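Local coordinates for protein DTDP-4-dehydrorhamnose reductase, rfbD ortholog (Clostridium acetobutylicum, PDB 1VL0) that probably catalyses the NAD(P)H-dependent reduction of dTDP-6-deoxy-L-lyxo-4-hexulose to dTDP-L-rhamnose, the final step of dTDP-L-rhamnose biosynthesis, at residues V186-V191 with S225-A230; N169-M174 with E285-L290; A201-K206 with G273-E278. One frame throughout, in Å; residues are numbered along the deposited sequence.

Contact 1: residues V186-V191 with S225-A230; sequences VVHDQV and SWYDFA
His188 and Ser225 join the turn after strand 183-187 to the start of helix 226-237 by a short hydrogen bond, His188 ND1 to Ser225 OG at 2.6 Å, in which either atom could donate. The hydroxyl meets the imidazole at its edge, in the ring plane. The same OG accepts from Asp228 N at 3.0 Å, while Asp228 OD2 takes the nearly straight bond from Ser225 N; this reciprocal pair is a capping box at the helix N terminus. The carboxylate, turned nearly perpendicular to the imidazole, also lies near it, and its charge could favour a protonated His188. Backbone bonds add to the join: Tyr227 N donates to Val187 O at 3.0 Å, and Gln190 O receives a weak bond from Trp226 N and a CA-H...O contact from Ser225. Val191 and Ser225 form an antiparallel non-hydrogen-bonded pair.

Among the rings, the edge of Tyr227 points at one face of His188, centroids 4.8 Å apart and planes at 66°, an edge-to-face stack. Trp226 lies alongside Val187, whose CG2 is 3.5 Å from Trp226 CD1. A water accepts from Trp226 NE1 in the indole plane and donates to Gln190 OE1, with the amide turned almost perpendicular to the indole; Gln190 NE2 bonds Thr248.

Apolar contact continues beside the strand end. With CG1 anti to its backbone N (chi1 -176°), Val186 lays this methyl against the first helical turn, 3.8 Å from Trp226 CB, and leaves CG2 for Ala230 CB at 4.0 Å. Tyr227 touches strand 242-246 and Ala230 touches helix 170-180, while the side chain of Trp226, stacked on Trp162, is about 6 Å from the bound dinucleotide.

Contact 2: residues N169-M174 with E285-L290; sequences NFVKTM and EYIDLL
Asn169 OD1 accepts from Lys172 N at 3.1 Å and, weakly, from Val171 N, while ND2 of the same amide faces Tyr286 OH across the contact at 3.2 Å. Asn169 is the N-cap residue of helix 170-180; its CG stands between the backbone N and the carbonyl carbon (chi1 64°), which turns OD1 back over the helix end. ND2 donates to Gln23 OE1, so one side chain both caps the helix and holds a residue that binds NADH. Tyr286 OH is itself hydrogen-bonded to Gly165 O. The straight Lys172 chain passes across the end of the phenol, its CE 3.5 Å from Tyr286 OH, and its NZ makes a weak bond to Gly167 O.

Apart from the phenol oxygen the contact is apolar and rests largely on Val171. Its CG1 meets the edge of the Tyr286 ring in plane, 3.8 Å from CE2, and also touches Ile287 CD1 at 3.6 Å. Leu290 CG packs over one face of the same ring, and its CD2 lies 4.2 Å from Lys172 CE.

The axes of the short segments 170-174 and 285-290 approach to 11.9 Å, their N-to-C directions 56° apart, and Tyr286 and the long Lys172 chain bridge this wide gap. This is an oblique helix-helix packing in which the C-terminal helix of the extended short-chain dehydrogenase/reductase fold meets a capped helix start near the cofactor.

Contact 3: residues A201-K206 with G273-E278; sequences ARVVLK and GDITRE
The chain of 273-278 runs past helix 197-210 without regular structure, coming nearest where Val203 CA and Ile275 CA are 7.2 Å apart. Ile275 carries the apolar part. A chi1 of 61° tucks its CG1 in between N and C of its own backbone, from where it meets Val203 CG2 at 3.8 Å; the two side chains pass alongside each other, pointing opposite ways. Further out, Ile275 CD1 fits between Arg202 CB and Lys206 CD, each 3.9 Å away. This places one isoleucine across residues from successive turns of the helix, with Thr276 CG2 adding a looser touch on Val203 CG2.

The loop contains an Asx turn: Asp274 OD1 accepts from Thr276 N at 3.2 Å and from Thr276 OG1 at 2.7 Å, both from the same face of the carboxylate plane. Asn265 ND2 donates to that oxygen as well. Asp274 is also the centre of an inverse gamma turn, and Gly273 takes backbone angles at which a CB would press on the preceding carbonyl O. The loop leads into helix 279-290, with Glu278 at its N-cap position.

The polar ends lie on the flanks of the isoleucine. The outstretched Lys206 chain carries CE to 3.5 Å from Gly273 O, and a bend at the last torsion (chi4 45°) turns NZ toward its salt bridge with Glu210 OE2 and its hydrogen bond to Thr272 O. Arg202, fully stretched, brings NH1 to 3.8 Å above the middle of the Arg277 guanidinium, with the two planes 46° apart. These like charges are compensated at least in part, since Arg277 NH2 forms salt bridges to Asp199 and Glu285. A water accepts from Arg202 NH1 and donates to Ile275 O.

Overall arrangement
From the N terminus the chain first reaches 169-174, which opens contact 2, the outermost loop; it closes only at 285-290, joining helix 170-180 to the last helix, and both other contacts lie within it. Contact 1 begins next, on strand 183-187, which it ties to helix 226-237. Contact 3 starts on helix 197-210 before contact 1 closes at 225-230, so these two cross; it closes at 273-278, joining that helix to the loop ahead of the last one. Contacts 1 and 2 share packing, with Phe170 against Trp226 and Phe229. Contacts 2 and 3 meet through the Glu285-Arg277 salt bridge, whereas contacts 1 and 3 stay about 10 Å apart at their nearest atoms.

Contact 1: residues V186-V191 with S225-A230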
loop_
_atom_site.group_PDB
_atom_site.type_symbol
_atom_site.label_atom_id
_atom_site.label_comp_id
_atom_site.label_asym_id
_atom_site.label_seq_id
_atom_site.Cartn_x
_atom_site.Cartn_y
_atom_site.Cartn_z
ATOM N N VAL A 186 -38.021 14.323 -2.929
ATOM C CA VAL A 186 -36.707 13.768 -3.286
ATOM C C VAL A 186 -35.603 14.665 -2.693
ATOM O O VAL A 186 -35.692 15.884 -2.757
ATOM C CB VAL A 186 -36.543 13.624 -4.827
ATOM C CG1 VAL A 186 -35.217 12.960 -5.183
ATOM C CG2 VAL A 186 -37.643 12.800 -5.421
ATOM N N VAL A 187 -34.569 14.061 -2.116
ATOM C CA VAL A 187 -33.502 14.833 -1.466
ATOM C C VAL A 187 -32.770 15.729 -2.432
ATOM O O VAL A 187 -32.357 15.291 -3.519
ATOM C CB VAL A 187 -32.422 13.970 -0.721
ATOM C CG1 VAL A 187 -32.999 13.386 0.540
ATOM C CG2 VAL A 187 -31.829 12.866 -1.604
ATOM N N HIS A 188 -32.638 16.987 -2.032
ATOM C CA HIS A 188 -31.905 18.007 -2.795
ATOM C C HIS A 188 -30.527 18.381 -2.152
ATOM O O HIS A 188 -29.729 19.150 -2.708
ATOM C CB HIS A 188 -32.780 19.252 -2.919
ATOM C CG HIS A 188 -32.362 20.188 -4.003
ATOM N ND1 HIS A 188 -31.788 19.758 -5.185
ATOM C CD2 HIS A 188 -32.468 21.531 -4.102
ATOM C CE1 HIS A 188 -31.544 20.802 -5.957
ATOM N NE2 HIS A 188 -31.952 21.887 -5.325
ATOM N N ASP A 189 -30.252 17.819 -0.981
ATOM C CA ASP A 189 -29.020 18.110 -0.257
ATOM C C ASP A 189 -27.977 17.004 -0.393
ATOM O O ASP A 189 -27.032 16.950 0.358
ATOM C CB ASP A 189 -29.311 18.457 1.213
ATOM C CG ASP A 189 -29.928 17.315 2.003
ATOM O OD1 ASP A 189 -30.104 16.206 1.463
ATOM O OD2 ASP A 189 -30.275 17.447 3.216
ATOM N N GLN A 190 -28.141 16.115 -1.362
ATOM C CA GLN A 190 -27.103 15.132 -1.680
ATOM C C GLN A 190 -26.819 15.255 -3.177
ATOM O O GLN A 190 -27.750 15.206 -3.970
ATOM C CB GLN A 190 -27.571 13.722 -1.376
ATOM C CG GLN A 190 -27.945 13.434 0.116
ATOM C CD GLN A 190 -28.469 12.000 0.302
ATOM O OE1 GLN A 190 -28.087 11.084 -0.452
ATOM N NE2 GLN A 190 -29.341 11.804 1.279
ATOM N N VAL A 191 -25.557 15.464 -3.545
ATOM C CA VAL A 191 -25.207 15.756 -4.918
ATOM C C VAL A 191 -24.129 14.794 -5.410
ATOM O O VAL A 191 -23.317 14.282 -4.647
ATOM C CB VAL A 191 -24.780 17.243 -5.187
ATOM C CG1 VAL A 191 -25.784 18.267 -4.542
ATOM C CG2 VAL A 191 -23.433 17.500 -4.701
ATOM N N SER A 225 -28.291 17.156 -7.840
ATOM C CA SER A 225 -28.863 16.444 -6.707
ATOM C C SER A 225 -29.790 15.338 -7.192
ATOM O O SER A 225 -30.165 15.321 -8.379
ATOM C CB SER A 225 -29.691 17.400 -5.843
ATOM O OG SER A 225 -30.866 17.784 -6.557
ATOM N N TRP A 226 -30.208 14.449 -6.276
ATOM C CA TRP A 226 -31.230 13.427 -6.598
ATOM C C TRP A 226 -32.537 14.061 -7.053
ATOM O O TRP A 226 -33.200 13.518 -7.955
ATOM C CB TRP A 226 -31.508 12.469 -5.447
ATOM C CG TRP A 226 -30.391 11.571 -5.105
ATOM C CD1 TRP A 226 -29.555 11.683 -4.020
ATOM C CD2 TRP A 226 -29.984 10.383 -5.796
ATOM N NE1 TRP A 226 -28.644 10.653 -4.013
ATOM C CE2 TRP A 226 -28.877 9.847 -5.096
ATOM C CE3 TRP A 226 -30.421 9.734 -6.959
ATOM C CZ2 TRP A 226 -28.225 8.681 -5.498
ATOM C CZ3 TRP A 226 -29.766 8.597 -7.374
ATOM C CH2 TRP A 226 -28.674 8.071 -6.642
ATOM N N TYR A 227 -32.892 15.193 -6.439
ATOM C CA TYR A 227 -34.050 15.986 -6.832
ATOM C C TYR A 227 -33.941 16.399 -8.329
ATOM O O TYR A 227 -34.831 16.151 -9.131
ATOM C CB TYR A 227 -34.220 17.190 -5.883
ATOM C CG TYR A 227 -35.162 18.251 -6.425
ATOM C CD1 TYR A 227 -36.552 18.096 -6.349
ATOM C CD2 TYR A 227 -34.656 19.381 -7.074
ATOM C CE1 TYR A 227 -37.403 19.048 -6.880
ATOM C CE2 TYR A 227 -35.486 20.331 -7.605
ATOM C CZ TYR A 227 -36.870 20.163 -7.507
ATOM O OH TYR A 227 -37.691 21.122 -8.028
ATOM N N ASP A 228 -32.812 16.975 -8.719
ATOM C CA ASP A 228 -32.605 17.380 -10.093
ATOM C C ASP A 228 -32.698 16.161 -11.042
ATOM O O ASP A 228 -33.190 16.252 -12.166
ATOM C CB ASP A 228 -31.231 17.976 -10.268
ATOM C CG ASP A 228 -31.004 19.261 -9.500
ATOM O OD1 ASP A 228 -31.950 20.071 -9.387
ATOM O OD2 ASP A 228 -29.884 19.517 -8.997
ATOM N N PHE A 229 -32.186 15.040 -10.586
ATOM C CA PHE A 229 -32.190 13.774 -11.361
ATOM C C PHE A 229 -33.658 13.383 -11.620
ATOM O O PHE A 229 -34.049 13.149 -12.771
ATOM C CB PHE A 229 -31.419 12.754 -10.549
ATOM C CG PHE A 229 -31.116 11.449 -11.233
ATOM C CD1 PHE A 229 -31.437 11.182 -12.566
ATOM C CD2 PHE A 229 -30.465 10.461 -10.513
ATOM C CE1 PHE A 229 -31.119 9.945 -13.151
ATOM C CE2 PHE A 229 -30.148 9.238 -11.114
ATOM C CZ PHE A 229 -30.496 8.983 -12.425
ATOM N N ALA A 230 -34.477 13.402 -10.561
ATOM C CA ALA A 230 -35.907 13.070 -10.651
ATOM C C ALA A 230 -36.646 14.027 -11.597
ATOM O O ALA A 230 -37.411 13.599 -12.462
ATOM C CB ALA A 230 -36.535 13.087 -9.274
HETATM O O HOH W 1 -25.982 10.269 -2.324
#

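Contact 2: residues N169-M174 with E285-L290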
loop_
_atom_site.group_PDB
_atom_site.type_symbol
_atom_site.label_atom_id
_atom_site.label_comp_id
_atom_site.label_asym_id
_atom_site.label_seq_id
_atom_site.Cartn_x
_atom_site.Cartn_y
_atom_site.Cartn_z
ATOM N N ASN A 169 -32.925 0.400 -10.324
ATOM C CA ASN A 169 -32.200 1.629 -10.151
ATOM C C ASN A 169 -33.160 2.800 -9.921
ATOM O O ASN A 169 -34.383 2.647 -9.932
ATOM C CB ASN A 169 -31.298 1.889 -11.364
ATOM C CG ASN A 169 -32.069 2.108 -12.632
ATOM O OD1 ASN A 169 -32.837 3.046 -12.731
ATOM N ND2 ASN A 169 -31.858 1.240 -13.626
ATOM N N PHE A 170 -32.591 3.977 -9.701
ATOM C CA PHE A 170 -33.363 5.155 -9.314
ATOM C C PHE A 170 -34.274 5.623 -10.411
ATOM O O PHE A 170 -35.345 6.169 -10.152
ATOM C CB PHE A 170 -32.395 6.279 -8.969
ATOM C CG PHE A 170 -33.049 7.540 -8.520
ATOM C CD1 PHE A 170 -33.562 7.642 -7.256
ATOM C CD2 PHE A 170 -33.112 8.641 -9.350
ATOM C CE1 PHE A 170 -34.115 8.845 -6.825
ATOM C CE2 PHE A 170 -33.672 9.811 -8.941
ATOM C CZ PHE A 170 -34.187 9.919 -7.684
ATOM N N VAL A 171 -33.845 5.412 -11.658
ATOM C CA VAL A 171 -34.646 5.810 -12.803
ATOM C C VAL A 171 -35.958 5.022 -12.825
ATOM O O VAL A 171 -37.049 5.622 -12.867
ATOM C CB VAL A 171 -33.874 5.680 -14.146
ATOM C CG1 VAL A 171 -34.730 6.124 -15.305
ATOM C CG2 VAL A 171 -32.610 6.503 -14.108
ATOM N N LYS A 172 -35.841 3.691 -12.796
ATOM C CA LYS A 172 -37.009 2.811 -12.764
ATOM C C LYS A 172 -37.908 3.062 -11.547
ATOM O O LYS A 172 -39.142 3.101 -11.645
ATOM C CB LYS A 172 -36.571 1.341 -12.848
ATOM C CG LYS A 172 -35.982 0.966 -14.195
ATOM C CD LYS A 172 -35.751 -0.570 -14.298
ATOM C CE LYS A 172 -35.144 -0.989 -15.611
ATOM N NZ LYS A 172 -35.037 -2.514 -15.678
ATOM N N THR A 173 -37.279 3.251 -10.399
ATOM C CA THR A 173 -37.995 3.586 -9.174
ATOM C C THR A 173 -38.835 4.857 -9.287
ATOM O O THR A 173 -40.019 4.852 -8.969
ATOM C CB THR A 173 -36.979 3.714 -8.056
ATOM O OG1 THR A 173 -36.389 2.424 -7.844
ATOM C CG2 THR A 173 -37.635 4.074 -6.722
HETATM N N MSE A 174 -38.201 5.938 -9.727
HETATM C CA MSE A 174 -38.883 7.187 -9.946
HETATM C C MSE A 174 -40.031 7.065 -10.920
HETATM O O MSE A 174 -41.069 7.639 -10.684
HETATM C CB MSE A 174 -37.921 8.238 -10.491
HETATM C CG MSE A 174 -37.076 8.893 -9.447
HETATM SE SE MSE A 174 -38.102 9.720 -7.917
HETATM C CE MSE A 174 -37.656 8.382 -6.636
ATOM N N GLU A 285 -30.642 8.926 -23.535
ATOM C CA GLU A 285 -30.432 7.707 -24.353
ATOM C C GLU A 285 -31.067 6.497 -23.633
ATOM O O GLU A 285 -31.654 5.595 -24.231
ATOM C CB GLU A 285 -28.945 7.525 -24.604
ATOM C CG GLU A 285 -28.527 6.252 -25.308
ATOM C CD GLU A 285 -27.017 5.969 -25.221
ATOM O OE1 GLU A 285 -26.497 5.698 -24.102
ATOM O OE2 GLU A 285 -26.333 5.970 -26.283
ATOM N N TYR A 286 -30.954 6.485 -22.325
ATOM C CA TYR A 286 -31.453 5.386 -21.521
ATOM C C TYR A 286 -32.969 5.359 -21.478
ATOM O O TYR A 286 -33.582 4.291 -21.684
ATOM C CB TYR A 286 -30.878 5.438 -20.103
ATOM C CG TYR A 286 -31.383 4.335 -19.190
ATOM C CD1 TYR A 286 -31.002 3.021 -19.383
ATOM C CD2 TYR A 286 -32.201 4.623 -18.140
ATOM C CE1 TYR A 286 -31.459 2.018 -18.555
ATOM C CE2 TYR A 286 -32.660 3.643 -17.290
ATOM C CZ TYR A 286 -32.290 2.343 -17.498
ATOM O OH TYR A 286 -32.767 1.395 -16.645
ATOM N N ILE A 287 -33.575 6.499 -21.196
ATOM C CA ILE A 287 -35.025 6.633 -21.175
ATOM C C ILE A 287 -35.602 6.246 -22.543
ATOM O O ILE A 287 -36.598 5.533 -22.582
ATOM C CB ILE A 287 -35.474 8.078 -20.802
ATOM C CG1 ILE A 287 -34.973 8.501 -19.438
ATOM C CG2 ILE A 287 -37.007 8.245 -20.864
ATOM C CD1 ILE A 287 -35.524 7.810 -18.340
ATOM N N ASP A 288 -34.956 6.658 -23.639
ATOM C CA ASP A 288 -35.397 6.301 -24.972
ATOM C C ASP A 288 -35.391 4.769 -25.152
ATOM O O ASP A 288 -36.312 4.226 -25.675
ATOM C CB ASP A 288 -34.526 6.979 -26.042
ATOM C CG ASP A 288 -34.731 8.531 -26.112
ATOM O OD1 ASP A 288 -35.635 9.105 -25.449
ATOM O OD2 ASP A 288 -34.005 9.242 -26.823
ATOM N N LEU A 289 -34.330 4.105 -24.733
ATOM C CA LEU A 289 -34.238 2.653 -24.740
ATOM C C LEU A 289 -35.385 2.019 -23.970
ATOM O O LEU A 289 -35.985 1.040 -24.418
ATOM C CB LEU A 289 -32.897 2.192 -24.143
ATOM C CG LEU A 289 -32.591 0.689 -24.180
ATOM C CD1 LEU A 289 -32.430 0.219 -25.604
ATOM C CD2 LEU A 289 -31.353 0.375 -23.380
ATOM N N LEU A 290 -35.679 2.557 -22.804
ATOM C CA LEU A 290 -36.756 2.055 -21.962
ATOM C C LEU A 290 -38.115 2.162 -22.581
ATOM O O LEU A 290 -38.916 1.258 -22.420
ATOM C CB LEU A 290 -36.854 2.860 -20.678
ATOM C CG LEU A 290 -35.872 2.617 -19.564
ATOM C CD1 LEU A 290 -36.273 3.501 -18.401
ATOM C CD2 LEU A 290 -35.873 1.182 -19.129
#

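Contact 3: residues A201-K206 with G273-E278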
loop_
_atom_site.group_PDB
_atom_site.type_symbol
_atom_site.label_atom_id
_atom_site.label_comp_id
_atom_site.label_asym_id
_atom_site.label_seq_id
_atom_site.Cartn_x
_atom_site.Cartn_y
_atom_site.Cartn_z
ATOM N N ALA A 201 -19.061 1.151 -18.932
ATOM C CA ALA A 201 -18.542 -0.000 -19.662
ATOM C C ALA A 201 -17.537 0.365 -20.759
ATOM O O ALA A 201 -16.580 -0.348 -20.997
ATOM C CB ALA A 201 -19.703 -0.765 -20.248
ATOM N N ARG A 202 -17.780 1.466 -21.451
ATOM C CA ARG A 202 -16.855 1.979 -22.431
ATOM C C ARG A 202 -15.541 2.311 -21.775
ATOM O O ARG A 202 -14.480 2.073 -22.319
ATOM C CB ARG A 202 -17.411 3.244 -23.112
ATOM C CG ARG A 202 -18.438 3.001 -24.168
ATOM C CD ARG A 202 -19.042 4.281 -24.693
ATOM N NE ARG A 202 -20.183 4.076 -25.615
ATOM C CZ ARG A 202 -20.978 5.074 -26.055
ATOM N NH1 ARG A 202 -20.778 6.345 -25.672
ATOM N NH2 ARG A 202 -21.970 4.807 -26.877
ATOM N N VAL A 203 -15.592 2.943 -20.607
ATOM C CA VAL A 203 -14.366 3.291 -19.914
ATOM C C VAL A 203 -13.597 2.032 -19.458
ATOM O O VAL A 203 -12.386 1.911 -19.690
ATOM C CB VAL A 203 -14.655 4.211 -18.722
ATOM C CG1 VAL A 203 -13.470 4.232 -17.764
ATOM C CG2 VAL A 203 -14.944 5.636 -19.266
ATOM N N VAL A 204 -14.318 1.097 -18.850
ATOM C CA VAL A 204 -13.732 -0.152 -18.405
ATOM C C VAL A 204 -13.015 -0.791 -19.549
ATOM O O VAL A 204 -11.862 -1.207 -19.380
ATOM C CB VAL A 204 -14.744 -1.106 -17.823
ATOM C CG1 VAL A 204 -14.179 -2.541 -17.707
ATOM C CG2 VAL A 204 -15.139 -0.623 -16.462
ATOM N N LEU A 205 -13.661 -0.898 -20.697
ATOM C CA LEU A 205 -13.035 -1.622 -21.829
ATOM C C LEU A 205 -11.922 -0.819 -22.492
ATOM O O LEU A 205 -10.996 -1.401 -23.084
ATOM C CB LEU A 205 -14.088 -2.005 -22.839
ATOM C CG LEU A 205 -15.173 -2.975 -22.322
ATOM C CD1 LEU A 205 -16.329 -3.078 -23.335
ATOM C CD2 LEU A 205 -14.617 -4.332 -22.012
ATOM N N LYS A 206 -12.019 0.507 -22.435
ATOM C CA LYS A 206 -10.947 1.404 -22.899
ATOM C C LYS A 206 -9.619 1.222 -22.109
ATOM O O LYS A 206 -8.548 1.056 -22.702
ATOM C CB LYS A 206 -11.404 2.867 -22.754
ATOM C CG LYS A 206 -10.387 3.977 -23.136
ATOM C CD LYS A 206 -10.903 5.405 -22.619
ATOM C CE LYS A 206 -9.923 6.614 -22.894
ATOM N NZ LYS A 206 -9.405 6.531 -24.350
ATOM N N GLY A 273 -8.151 10.401 -21.841
ATOM C CA GLY A 273 -9.338 11.176 -22.122
ATOM C C GLY A 273 -10.630 10.748 -21.439
ATOM O O GLY A 273 -10.977 9.572 -21.407
ATOM N N ASP A 274 -11.332 11.723 -20.873
ATOM C CA ASP A 274 -12.635 11.497 -20.258
ATOM C C ASP A 274 -13.733 11.360 -21.324
ATOM O O ASP A 274 -14.371 12.331 -21.723
ATOM C CB ASP A 274 -13.000 12.602 -19.281
ATOM C CG ASP A 274 -14.329 12.311 -18.556
ATOM O OD1 ASP A 274 -14.838 11.156 -18.721
ATOM O OD2 ASP A 274 -14.909 13.122 -17.790
ATOM N N ILE A 275 -13.953 10.135 -21.772
ATOM C CA ILE A 275 -14.941 9.854 -22.790
ATOM C C ILE A 275 -16.367 9.768 -22.309
ATOM O O ILE A 275 -17.232 9.486 -23.094
ATOM C CB ILE A 275 -14.561 8.563 -23.534
ATOM C CG1 ILE A 275 -14.511 7.344 -22.592
ATOM C CG2 ILE A 275 -13.215 8.753 -24.240
ATOM C CD1 ILE A 275 -14.661 6.038 -23.315
ATOM N N THR A 276 -16.640 9.975 -21.019
ATOM C CA THR A 276 -18.024 9.947 -20.550
ATOM C C THR A 276 -18.787 11.139 -21.105
ATOM O O THR A 276 -18.210 12.135 -21.491
ATOM C CB THR A 276 -18.169 9.948 -19.022
ATOM O OG1 THR A 276 -17.527 11.106 -18.448
ATOM C CG2 THR A 276 -17.486 8.765 -18.415
ATOM N N ARG A 277 -20.103 11.017 -21.132
ATOM C CA ARG A 277 -20.929 12.074 -21.648
ATOM C C ARG A 277 -21.571 12.820 -20.509
ATOM O O ARG A 277 -21.593 12.369 -19.364
ATOM C CB ARG A 277 -22.025 11.503 -22.561
ATOM C CG ARG A 277 -21.495 10.854 -23.804
ATOM C CD ARG A 277 -22.491 10.031 -24.505
ATOM N NE ARG A 277 -22.908 8.906 -23.684
ATOM C CZ ARG A 277 -23.800 8.013 -24.032
ATOM N NH1 ARG A 277 -24.414 8.097 -25.199
ATOM N NH2 ARG A 277 -24.068 7.019 -23.213
ATOM N N GLU A 278 -22.095 13.978 -20.847
ATOM C CA GLU A 278 -22.898 14.783 -19.915
ATOM C C GLU A 278 -24.074 13.928 -19.449
ATOM O O GLU A 278 -24.687 13.208 -20.242
ATOM C CB GLU A 278 -23.430 16.030 -20.641
ATOM C CG GLU A 278 -22.397 17.089 -20.971
ATOM C CD GLU A 278 -21.874 17.799 -19.741
ATOM O OE1 GLU A 278 -22.604 17.871 -18.696
ATOM O OE2 GLU A 278 -20.715 18.279 -19.835
HETATM O O HOH W 2 -19.431 7.314 -23.332
#